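Local coordinates for protein pectate lyase (Bacillus, PDB 3VMW) that probably cleaves pectate by a lyase reaction, binding galacturonic acid units along the flank of a parallel beta-helix, at residues E119-E124 against Y151-V156; N174-M179 against N203-V208; I226-I231 against W267-P272. All blocks are in the same frame, centred on the assembly; numbering follows the deposited sequence.

Contact 1. Residues E119-E124 against Y151-V156; sequences EGTAIE and YYDGLV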
loop_
_atom_site.group_PDB
_atom_site.type_symbol
_atom_site.label_atom_id
_atom_site.label_comp_id
_atom_site.label_asym_id
_atom_site.label_seq_id
_atom_site.Cartn_x
_atom_site.Cartn_y
_atom_site.Cartn_z
ATOM N N GLU A 119 10.904 -7.278 -8.020
ATOM C CA GLU A 119 11.185 -6.730 -6.688
ATOM C C GLU A 119 10.591 -7.647 -5.594
ATOM O O GLU A 119 10.705 -7.336 -4.418
ATOM C CB GLU A 119 10.533 -5.346 -6.541
ATOM C CG GLU A 119 10.882 -4.349 -7.646
ATOM C CD GLU A 119 12.052 -3.467 -7.264
ATOM O OE1 GLU A 119 12.500 -3.572 -6.108
ATOM O OE2 GLU A 119 12.522 -2.665 -8.098
ATOM N N GLY A 120 9.918 -8.729 -5.989
ATOM C CA GLY A 120 9.197 -9.581 -5.047
ATOM C C GLY A 120 8.112 -8.842 -4.257
ATOM O O GLY A 120 7.741 -9.232 -3.143
ATOM N N THR A 121 7.578 -7.767 -4.829
ATOM C CA THR A 121 6.511 -7.061 -4.139
ATOM C C THR A 121 5.318 -6.725 -5.035
ATOM O O THR A 121 5.485 -6.407 -6.205
ATOM C CB THR A 121 6.926 -5.875 -3.202
ATOM O OG1 THR A 121 6.398 -4.610 -3.633
ATOM C CG2 THR A 121 8.351 -5.823 -2.913
ATOM N N ALA A 122 4.120 -6.822 -4.473
ATOM C CA ALA A 122 2.910 -6.731 -5.300
ATOM C C ALA A 122 2.786 -5.357 -5.952
ATOM O O ALA A 122 2.550 -5.269 -7.140
ATOM C CB ALA A 122 1.633 -7.077 -4.491
ATOM N N ILE A 123 2.942 -4.288 -5.173
ATOM C CA ILE A 123 3.028 -2.951 -5.761
ATOM C C ILE A 123 4.126 -2.146 -5.088
ATOM O O ILE A 123 4.120 -1.954 -3.871
ATOM C CB ILE A 123 1.720 -2.136 -5.629
ATOM C CG1 ILE A 123 0.518 -2.863 -6.302
ATOM C CG2 ILE A 123 1.914 -0.729 -6.252
ATOM C CD1 ILE A 123 -0.816 -2.077 -6.054
ATOM N N GLU A 124 5.087 -1.699 -5.881
ATOM C CA GLU A 124 6.239 -0.925 -5.373
ATOM C C GLU A 124 6.038 0.477 -5.895
ATOM O O GLU A 124 5.921 0.667 -7.115
ATOM C CB GLU A 124 7.539 -1.480 -6.000
ATOM C CG GLU A 124 8.812 -0.788 -5.530
ATOM C CD GLU A 124 9.230 -1.278 -4.139
ATOM O OE1 GLU A 124 9.191 -2.500 -3.883
ATOM O OE2 GLU A 124 9.562 -0.441 -3.293
ATOM N N TYR A 151 11.121 -14.888 1.468
ATOM C CA TYR A 151 10.841 -15.617 0.228
ATOM C C TYR A 151 10.048 -14.738 -0.742
ATOM O O TYR A 151 10.384 -14.626 -1.929
ATOM C CB TYR A 151 10.097 -16.915 0.513
ATOM C CG TYR A 151 9.935 -17.782 -0.711
ATOM C CD1 TYR A 151 10.981 -18.602 -1.149
ATOM C CD2 TYR A 151 8.744 -17.790 -1.433
ATOM C CE1 TYR A 151 10.840 -19.409 -2.282
ATOM C CE2 TYR A 151 8.593 -18.588 -2.572
ATOM C CZ TYR A 151 9.641 -19.398 -2.983
ATOM O OH TYR A 151 9.493 -20.190 -4.104
ATOM N N TYR A 152 8.985 -14.129 -0.225
ATOM C CA TYR A 152 8.307 -13.038 -0.923
ATOM C C TYR A 152 8.767 -11.784 -0.193
ATOM O O TYR A 152 9.211 -11.869 0.957
ATOM C CB TYR A 152 6.785 -13.167 -0.802
ATOM C CG TYR A 152 6.269 -14.487 -1.289
ATOM C CD1 TYR A 152 6.206 -14.765 -2.653
ATOM C CD2 TYR A 152 5.834 -15.454 -0.395
ATOM C CE1 TYR A 152 5.733 -15.993 -3.112
ATOM C CE2 TYR A 152 5.357 -16.701 -0.842
ATOM C CZ TYR A 152 5.317 -16.956 -2.196
ATOM O OH TYR A 152 4.857 -18.171 -2.644
ATOM N N ASP A 153 8.708 -10.636 -0.856
ATOM C CA ASP A 153 9.142 -9.408 -0.223
ATOM C C ASP A 153 7.902 -8.682 0.310
ATOM O O ASP A 153 7.277 -9.173 1.252
ATOM C CB ASP A 153 9.997 -8.526 -1.168
ATOM C CG ASP A 153 10.769 -7.462 -0.416
ATOM O OD1 ASP A 153 10.594 -7.400 0.814
ATOM O OD2 ASP A 153 11.522 -6.679 -1.035
ATOM N N GLY A 154 7.513 -7.547 -0.270
ATOM C CA GLY A 154 6.417 -6.799 0.339
ATOM C C GLY A 154 5.106 -6.976 -0.420
ATOM O O GLY A 154 5.065 -7.603 -1.483
ATOM N N LEU A 155 4.024 -6.439 0.133
ATOM C CA LEU A 155 2.769 -6.361 -0.627
ATOM C C LEU A 155 2.683 -4.956 -1.223
ATOM O O LEU A 155 2.698 -4.818 -2.426
ATOM C CB LEU A 155 1.545 -6.739 0.214
ATOM C CG LEU A 155 1.522 -8.243 0.602
ATOM C CD1 LEU A 155 0.329 -8.617 1.513
ATOM C CD2 LEU A 155 1.525 -9.144 -0.655
ATOM N N VAL A 156 2.633 -3.907 -0.395
ATOM C CA VAL A 156 2.675 -2.550 -0.949
ATOM C C VAL A 156 3.807 -1.778 -0.264
ATOM O O VAL A 156 3.734 -1.523 0.939
ATOM C CB VAL A 156 1.324 -1.785 -0.817
ATOM C CG1 VAL A 156 1.479 -0.295 -1.245
ATOM C CG2 VAL A 156 0.187 -2.469 -1.639
#

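Contact 2. Residues N174-M179 against N203-V208; sequences NHWKTM and NLNSRV. With ADA (alpha-D-galactopyranuronic acid), chain B; ADA (alpha-D-galactopyranuronic acid), chain C; SO4 (sulfate ion), chain D.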
loop_
_atom_site.group_PDB
_atom_site.type_symbol
_atom_site.label_atom_id
_atom_site.label_comp_id
_atom_site.label_asym_id
_atom_site.label_seq_id
_atom_site.Cartn_x
_atom_site.Cartn_y
_atom_site.Cartn_z
ATOM N N ASN A 174 -2.244 -13.024 4.663
ATOM C CA ASN A 174 -1.346 -14.175 4.493
ATOM C C ASN A 174 0.017 -13.753 3.979
ATOM O O ASN A 174 0.424 -14.111 2.855
ATOM C CB ASN A 174 -1.986 -15.198 3.531
ATOM C CG ASN A 174 -3.366 -15.578 3.966
ATOM O OD1 ASN A 174 -3.705 -15.385 5.123
ATOM N ND2 ASN A 174 -4.179 -16.085 3.056
ATOM N N HIS A 175 0.752 -13.024 4.809
ATOM C CA HIS A 175 2.017 -12.475 4.345
ATOM C C HIS A 175 2.924 -12.142 5.535
ATOM O O HIS A 175 2.436 -11.820 6.627
ATOM C CB HIS A 175 1.718 -11.214 3.529
ATOM C CG HIS A 175 2.870 -10.757 2.696
ATOM N ND1 HIS A 175 3.751 -9.770 3.104
ATOM C CD2 HIS A 175 3.313 -11.184 1.487
ATOM C CE1 HIS A 175 4.670 -9.590 2.165
ATOM N NE2 HIS A 175 4.425 -10.434 1.176
ATOM N N TRP A 176 4.236 -12.240 5.341
ATOM C CA TRP A 176 5.188 -11.804 6.364
ATOM C C TRP A 176 5.399 -10.278 6.430
ATOM O O TRP A 176 4.905 -9.634 7.341
ATOM C CB TRP A 176 6.553 -12.491 6.165
ATOM C CG TRP A 176 6.528 -13.951 6.477
ATOM C CD1 TRP A 176 6.101 -14.964 5.652
ATOM C CD2 TRP A 176 6.971 -14.585 7.699
ATOM N NE1 TRP A 176 6.242 -16.183 6.293
ATOM C CE2 TRP A 176 6.769 -15.976 7.545
ATOM C CE3 TRP A 176 7.518 -14.109 8.898
ATOM C CZ2 TRP A 176 7.106 -16.904 8.552
ATOM C CZ3 TRP A 176 7.838 -15.025 9.900
ATOM C CH2 TRP A 176 7.624 -16.403 9.720
ATOM N N LYS A 177 6.160 -9.723 5.481
ATOM C CA LYS A 177 6.592 -8.327 5.526
ATOM C C LYS A 177 5.630 -7.460 4.725
ATOM O O LYS A 177 5.829 -7.247 3.536
ATOM C CB LYS A 177 7.999 -8.190 4.929
ATOM C CG LYS A 177 9.026 -9.035 5.703
ATOM C CD LYS A 177 10.443 -8.783 5.182
ATOM C CE LYS A 177 10.572 -9.127 3.688
ATOM N NZ LYS A 177 11.993 -8.910 3.256
ATOM N N THR A 178 4.595 -6.944 5.384
ATOM C CA THR A 178 3.424 -6.481 4.647
ATOM C C THR A 178 3.657 -5.180 3.849
ATOM O O THR A 178 3.457 -5.148 2.635
ATOM C CB THR A 178 2.190 -6.341 5.548
ATOM O OG1 THR A 178 2.148 -7.437 6.489
ATOM C CG2 THR A 178 0.898 -6.339 4.690
ATOM N N MET A 179 4.053 -4.114 4.532
ATOM C CA MET A 179 4.044 -2.792 3.913
ATOM C C MET A 179 5.179 -1.961 4.467
ATOM O O MET A 179 5.334 -1.839 5.687
ATOM C CB MET A 179 2.747 -2.051 4.230
ATOM C CG MET A 179 1.511 -2.698 3.621
ATOM S SD MET A 179 0.036 -1.667 3.803
ATOM C CE MET A 179 0.019 -1.315 5.587
ATOM N N ASN A 203 -3.873 -11.802 9.144
ATOM C CA ASN A 203 -2.944 -12.930 9.144
ATOM C C ASN A 203 -1.596 -12.543 8.551
ATOM O O ASN A 203 -1.146 -13.120 7.557
ATOM C CB ASN A 203 -3.507 -14.153 8.401
ATOM C CG ASN A 203 -2.643 -15.423 8.641
ATOM O OD1 ASN A 203 -2.071 -15.574 9.713
ATOM N ND2 ASN A 203 -2.525 -16.304 7.628
ATOM N N LEU A 204 -0.961 -11.560 9.187
ATOM C CA LEU A 204 0.267 -10.975 8.708
ATOM C C LEU A 204 1.273 -11.094 9.849
ATOM O O LEU A 204 0.873 -11.174 11.024
ATOM C CB LEU A 204 0.063 -9.483 8.414
ATOM C CG LEU A 204 -1.078 -9.156 7.423
ATOM C CD1 LEU A 204 -1.318 -7.636 7.344
ATOM C CD2 LEU A 204 -0.787 -9.741 6.036
ATOM N N ASN A 205 2.564 -11.072 9.533
ATOM C CA ASN A 205 3.568 -11.090 10.596
ATOM C C ASN A 205 3.924 -9.701 11.099
ATOM O O ASN A 205 3.901 -9.455 12.319
ATOM C CB ASN A 205 4.836 -11.818 10.167
ATOM C CG ASN A 205 5.792 -12.038 11.321
ATOM O OD1 ASN A 205 6.965 -11.628 11.265
ATOM N ND2 ASN A 205 5.315 -12.686 12.358
ATOM N N SER A 206 4.291 -8.808 10.182
ATOM C CA SER A 206 4.779 -7.506 10.582
ATOM C C SER A 206 4.617 -6.471 9.465
ATOM O O SER A 206 4.128 -6.759 8.368
ATOM C CB SER A 206 6.276 -7.604 10.991
ATOM O OG SER A 206 7.076 -7.839 9.818
ATOM N N ARG A 207 5.028 -5.256 9.783
ATOM C CA ARG A 207 5.042 -4.128 8.866
ATOM C C ARG A 207 3.664 -3.698 8.422
ATOM O O ARG A 207 3.329 -3.810 7.232
ATOM C CB ARG A 207 5.920 -4.428 7.627
ATOM C CG ARG A 207 7.364 -4.725 8.000
ATOM C CD ARG A 207 8.228 -4.781 6.702
ATOM N NE ARG A 207 9.628 -5.027 7.010
ATOM C CZ ARG A 207 10.582 -5.043 6.083
ATOM N NH1 ARG A 207 10.248 -4.863 4.811
ATOM N NH2 ARG A 207 11.849 -5.239 6.424
ATOM N N VAL A 208 2.870 -3.169 9.350
ATOM C CA VAL A 208 1.518 -2.799 8.955
ATOM C C VAL A 208 1.169 -1.371 9.335
ATOM O O VAL A 208 0.263 -1.149 10.120
ATOM C CB VAL A 208 0.497 -3.768 9.561
ATOM C CG1 VAL A 208 -0.824 -3.780 8.700
ATOM C CG2 VAL A 208 1.097 -5.192 9.612
HETATM C C1 ADA B . 12.955 -10.526 12.791
HETATM C C2 ADA B . 14.053 -9.493 12.674
HETATM C C3 ADA B . 13.479 -8.119 12.658
HETATM C C4 ADA B . 12.533 -7.946 11.571
HETATM C C5 ADA B . 11.434 -8.947 11.742
HETATM C C6 ADA B . 10.427 -8.895 10.681
HETATM O O2 ADA B . 14.968 -9.659 13.729
HETATM O O3 ADA B . 14.529 -7.137 12.669
HETATM O O4 ADA B . 13.201 -8.160 10.288
HETATM O O5 ADA B . 11.990 -10.335 11.782
HETATM O O6B ADA B . 9.761 -7.859 10.459
HETATM O O6A ADA B . 10.225 -9.928 9.984
HETATM C C1 ADA C . 12.799 -7.398 9.192
HETATM C C2 ADA C . 13.862 -7.608 8.123
HETATM C C3 ADA C . 15.140 -6.931 8.486
HETATM C C4 ADA C . 14.998 -5.533 8.812
HETATM C C5 ADA C . 13.908 -5.322 9.858
HETATM C C6 ADA C . 13.582 -3.936 10.167
HETATM O O2 ADA C . 14.047 -8.988 8.047
HETATM O O3 ADA C . 16.047 -7.065 7.357
HETATM O O4 ADA C . 14.617 -4.844 7.619
HETATM O O5 ADA C . 12.648 -6.033 9.507
HETATM O O6B ADA C . 14.499 -3.108 10.404
HETATM O O6A ADA C . 12.365 -3.569 10.279
HETATM S S SO4 D . 13.270 -5.410 2.658
HETATM O O1 SO4 D . 14.201 -4.416 3.188
HETATM O O2 SO4 D . 12.917 -6.324 3.740
HETATM O O3 SO4 D . 12.084 -4.738 2.124
HETATM O O4 SO4 D . 13.852 -6.171 1.551
HETATM O O HOH W 1 7.414 -4.789 3.322
#

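Contact 3. Residues I226-I231 against W267-P272; sequences INDTAI and WFYGSP. With ADA (alpha-D-galactopyranuronic acid), chain E; ADA (alpha-D-galactopyranuronic acid), chain B.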
loop_
_atom_site.group_PDB
_atom_site.type_symbol
_atom_site.label_atom_id
_atom_site.label_comp_id
_atom_site.label_asym_id
_atom_site.label_seq_id
_atom_site.Cartn_x
_atom_site.Cartn_y
_atom_site.Cartn_z
ATOM N N ILE A 226 -2.525 -10.403 13.644
ATOM C CA ILE A 226 -1.189 -9.944 13.237
ATOM C C ILE A 226 -0.194 -10.552 14.219
ATOM O O ILE A 226 -0.228 -10.274 15.417
ATOM C CB ILE A 226 -1.061 -8.407 13.281
ATOM C CG1 ILE A 226 -2.210 -7.721 12.528
ATOM C CG2 ILE A 226 0.321 -7.924 12.767
ATOM C CD1 ILE A 226 -2.126 -7.793 11.090
ATOM N N ASN A 227 0.693 -11.385 13.716
ATOM C CA ASN A 227 1.484 -12.242 14.590
ATOM C C ASN A 227 2.515 -11.523 15.467
ATOM O O ASN A 227 2.622 -11.831 16.658
ATOM C CB ASN A 227 2.168 -13.332 13.773
ATOM C CG ASN A 227 2.847 -14.371 14.646
ATOM O OD1 ASN A 227 2.178 -15.108 15.363
ATOM N ND2 ASN A 227 4.192 -14.449 14.569
ATOM N N ASP A 228 3.281 -10.591 14.895
ATOM C CA ASP A 228 4.389 -9.979 15.661
ATOM C C ASP A 228 4.113 -8.538 16.049
ATOM O O ASP A 228 3.915 -8.252 17.228
ATOM C CB ASP A 228 5.722 -10.115 14.912
ATOM C CG ASP A 228 6.907 -10.174 15.857
ATOM O OD1 ASP A 228 6.909 -11.023 16.766
ATOM O OD2 ASP A 228 7.813 -9.342 15.716
ATOM N N THR A 229 3.994 -7.657 15.055
ATOM C CA THR A 229 3.763 -6.239 15.297
ATOM C C THR A 229 2.956 -5.640 14.162
ATOM O O THR A 229 2.967 -6.161 13.038
ATOM C CB THR A 229 5.082 -5.480 15.384
ATOM O OG1 THR A 229 5.781 -5.654 14.149
ATOM C CG2 THR A 229 5.970 -6.041 16.523
ATOM N N ALA A 230 2.243 -4.544 14.433
ATOM C CA ALA A 230 1.500 -3.890 13.340
ATOM C C ALA A 230 2.174 -2.584 12.926
ATOM O O ALA A 230 3.104 -2.580 12.139
ATOM C CB ALA A 230 0.021 -3.642 13.736
ATOM N N ILE A 231 1.724 -1.466 13.484
ATOM C CA ILE A 231 2.233 -0.176 13.028
ATOM C C ILE A 231 3.570 0.118 13.721
ATOM O O ILE A 231 3.632 0.182 14.937
ATOM C CB ILE A 231 1.236 0.917 13.387
ATOM C CG1 ILE A 231 -0.126 0.600 12.728
ATOM C CG2 ILE A 231 1.764 2.292 12.948
ATOM C CD1 ILE A 231 -1.278 1.451 13.399
ATOM N N TRP A 267 7.555 1.333 18.397
ATOM C CA TRP A 267 8.832 1.423 17.711
ATOM C C TRP A 267 9.467 0.054 17.903
ATOM O O TRP A 267 9.703 -0.373 19.055
ATOM C CB TRP A 267 9.695 2.509 18.406
ATOM C CG TRP A 267 11.085 2.572 17.909
ATOM C CD1 TRP A 267 11.560 2.139 16.701
ATOM C CD2 TRP A 267 12.213 3.095 18.625
ATOM N NE1 TRP A 267 12.923 2.373 16.629
ATOM C CE2 TRP A 267 13.342 2.953 17.795
ATOM C CE3 TRP A 267 12.374 3.665 19.892
ATOM C CZ2 TRP A 267 14.625 3.360 18.195
ATOM C CZ3 TRP A 267 13.660 4.074 20.290
ATOM C CH2 TRP A 267 14.760 3.927 19.441
ATOM N N PHE A 268 9.730 -0.642 16.799
ATOM C CA PHE A 268 10.166 -2.038 16.860
ATOM C C PHE A 268 11.361 -2.297 15.930
ATOM O O PHE A 268 11.535 -1.590 14.940
ATOM C CB PHE A 268 9.004 -2.976 16.455
ATOM C CG PHE A 268 7.709 -2.692 17.168
ATOM C CD1 PHE A 268 7.585 -2.934 18.524
ATOM C CD2 PHE A 268 6.597 -2.187 16.464
ATOM C CE1 PHE A 268 6.388 -2.655 19.186
ATOM C CE2 PHE A 268 5.405 -1.919 17.112
ATOM C CZ PHE A 268 5.299 -2.155 18.477
ATOM N N TYR A 269 12.170 -3.308 16.263
ATOM C CA TYR A 269 13.149 -3.886 15.337
ATOM C C TYR A 269 14.422 -3.081 15.056
ATOM O O TYR A 269 15.514 -3.645 14.965
ATOM C CB TYR A 269 12.481 -4.151 14.006
ATOM C CG TYR A 269 11.284 -5.054 14.085
ATOM C CD1 TYR A 269 11.242 -6.152 14.947
ATOM C CD2 TYR A 269 10.193 -4.814 13.279
ATOM C CE1 TYR A 269 10.079 -6.999 14.983
ATOM C CE2 TYR A 269 9.059 -5.612 13.318
ATOM C CZ TYR A 269 9.008 -6.698 14.150
ATOM O OH TYR A 269 7.863 -7.454 14.125
ATOM N N GLY A 270 14.304 -1.777 14.858
ATOM C CA GLY A 270 15.475 -1.051 14.394
ATOM C C GLY A 270 15.267 0.416 14.122
ATOM O O GLY A 270 14.233 0.979 14.512
ATOM N N SER A 271 16.265 1.004 13.450
ATOM C CA SER A 271 16.425 2.439 13.275
ATOM C C SER A 271 16.923 3.093 14.584
ATOM O O SER A 271 16.620 2.638 15.678
ATOM C CB SER A 271 15.137 3.108 12.759
ATOM O OG SER A 271 14.726 2.526 11.508
ATOM N N PRO A 272 17.684 4.182 14.452
ATOM C CA PRO A 272 18.371 4.802 15.601
ATOM C C PRO A 272 17.446 5.566 16.547
ATOM O O PRO A 272 17.829 5.759 17.680
ATOM C CB PRO A 272 19.396 5.745 14.948
ATOM C CG PRO A 272 18.905 5.954 13.532
ATOM C CD PRO A 272 18.152 4.691 13.147
HETATM C C1 ADA E . 10.241 -12.018 16.525
HETATM C C2 ADA E . 10.413 -12.570 15.155
HETATM C C3 ADA E . 11.818 -12.727 14.771
HETATM C C4 ADA E . 12.634 -11.544 15.015
HETATM C C5 ADA E . 12.417 -11.034 16.414
HETATM C C6 ADA E . 13.046 -9.744 16.601
HETATM O O2 ADA E . 9.725 -13.802 15.148
HETATM O O3 ADA E . 11.907 -13.149 13.389
HETATM O O4 ADA E . 12.358 -10.455 14.069
HETATM O O5 ADA E . 11.029 -10.849 16.699
HETATM O O6B ADA E . 12.383 -8.769 17.028
HETATM O O6A ADA E . 14.242 -9.626 16.293
HETATM C C1 ADA B . 12.955 -10.526 12.791
HETATM C C2 ADA B . 14.053 -9.493 12.674
HETATM C C3 ADA B . 13.479 -8.119 12.658
HETATM C C4 ADA B . 12.533 -7.946 11.571
HETATM C C5 ADA B . 11.434 -8.947 11.742
HETATM C C6 ADA B . 10.427 -8.895 10.681
HETATM O O2 ADA B . 14.968 -9.659 13.729
HETATM O O3 ADA B . 14.529 -7.137 12.669
HETATM O O4 ADA B . 13.201 -8.160 10.288
HETATM O O5 ADA B . 11.990 -10.335 11.782
HETATM O O6B ADA B . 9.761 -7.859 10.459
HETATM O O6A ADA B . 10.225 -9.928 9.984
#

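Contact 1. Residues E119-E124 against Y151-V156
The D153 carboxylate is the flat group that reaches across to the other segment. T121 CG2 lies 3.8 Å from D153 CG, and the two side chains run side by side in the same direction; D153 CB packs 3.5 Å from E119 O. CG anti to the backbone N (chi1 -164°) is what carries the D153 acid along T121. Farther out, one face of the Y152 ring takes the edge of Y151, whose CD2 sits over its centre.

The backbones of these neighbouring beta-helix coils are fastened by three hydrogen bonds. D153 N donates to G120 O (2.9 Å). A122 N reaches G154 O from above the carbonyl plane at 3.2 Å, whereas I123 N meets L155 O nearly end-on to the carbonyl at 2.8 Å, with a straight 165° at the hydrogen. I123 and V156 form a parallel bridge, and I123 CB packs on V156 CG2 at 4.3 Å. G120 lies close to D153 CB, where there is little room for a side chain.

The chemistry thus divides: main-chain bonds and apolar packing join the coils, while the D153 carboxylate lies about 3 Å from a bound sulfate at their nearest atoms. K177 makes a salt bridge to D153, and its positive charge probably offsets these two neighbouring anions.

Contact 2. Residues N174-M179 against N203-V208
R207 and K177 lie side by side and point the same way, from two successive coils of the parallel beta-helix, the fold of polysaccharide lyase family 1. Parallel bridges pair H175 with L204 and K177 with S206. The arginine can be followed outward. Its CB rests 3.3 Å from M179 O, and its CD packs on K177 CB at 3.8 Å. NE continues the extended chain beside K177 CB, which carries the guanidinium alongside the lysine, whose CD lies over the centre of one guanidinium face, 3.8 Å from R207 CZ.

The tip then divides its hydrogens. R207 NH1 donates to O3 of a sulfate, probably from the crystallisation liquor, at 3.3 Å, and to water 1, which also lies close to K177 O. R207 NH2 donates to sulfate O2 as well. A further bond, almost straight (171°), runs from R207 NH2 to ADA (chain C) O5, the ring oxygen of a galacturonate, at 3.3 Å. K177 NZ holds sulfate O2 at 2.8 Å and forms a salt bridge with D150, so this cationic pair is gathered round anions. A leucine in place of R207 would probably leave the sulfate and the sugar ring oxygen without these donors and K177 CD without its flat neighbour.

Along the backbone the coils are joined by polar grips. S206 O accepts from both T178 N and T178 OG1, the hydroxyl at 2.8 Å, and T178 CG2 packs on the methyls of L204. At the corner, N203 ND2 donates to N174 OD1 from above the N174 carbonyl plane, the two amides turned 74° apart. Back at the ligand, with its hydroxyl between its own backbone nitrogen and carbonyl carbon (chi1 70°), S206 OG donates to ADA (chain B) O6B at 2.8 Å.

Contact 3. Residues I226-I231 against W267-P272
A very short hydrogen bond joins Y269 and D228: the phenol OH donates to D228 OD2 at only 2.5 Å. The carboxylate and the ring lie almost in one plane, 8° apart, so the acid meets the tyrosine at its edge. Both segments are loops on the sugar-binding flank of the parallel beta-helix, and no strand pairing joins them; side chains do the work. K262 forms a salt bridge with the same D228 oxygen, so this oxygen has two partners.

T229 serves two aromatic neighbours at once. With OG1 set between its backbone N and carbonyl carbon (chi1 59°), its hydroxyl comes to Y269, OG1 to OH being 2.8 Å, while its methyl turns to F268. T229 CG2 stands over the F268 ring in a CH-pi contact, 3.9 Å from the centroid and 13° off the ring normal.

The Y269 ring lies between its neighbour F268 and the ligand. F268 CB lies over the centre of one face, 3.8 Å above the plane, and on the opposite face C4 of the chain B galacturonate sits 4.0 Å above the plane, offset toward the rim. In the ring plane, O6B of the chain E galacturonate approaches CD1 of Y269 at 3.5 Å. The tyrosine therefore offers a platform to one sugar and an edge to the next, and D228 binds its hydroxyl from the other loop, with the T229 hydroxyl close by. Such an aromatic surface under a pyranose is a familiar element of carbohydrate-binding sites.

The second loop also rests on the backbone of the first: I231 O meets the edge of the F268 ring, 3.5 Å from CE2.

In the fold
All three contacts are largely buried, yet they differ in how they join the coils of the beta-helix. Contacts 1 and 2 each join adjoining coils through parallel backbone pairing, and they are themselves continuous: L155 N probably bonds to T178 O, and the salt bridge of D153 spans the two. Contact 3, farthest from the chain centre, joins loops through side chains instead. It adjoins contact 2 through probable bonds from N227 N to L204 O and V208 N to A230 O. Both touch the chain B galacturonate, contact 2 through the S206 hydroxyl and contact 3 with an aromatic face, while R207 of contact 2 serves the chain C sugar. Contacts 1 and 3 do not touch, their nearest atoms lying about 10 Å apart.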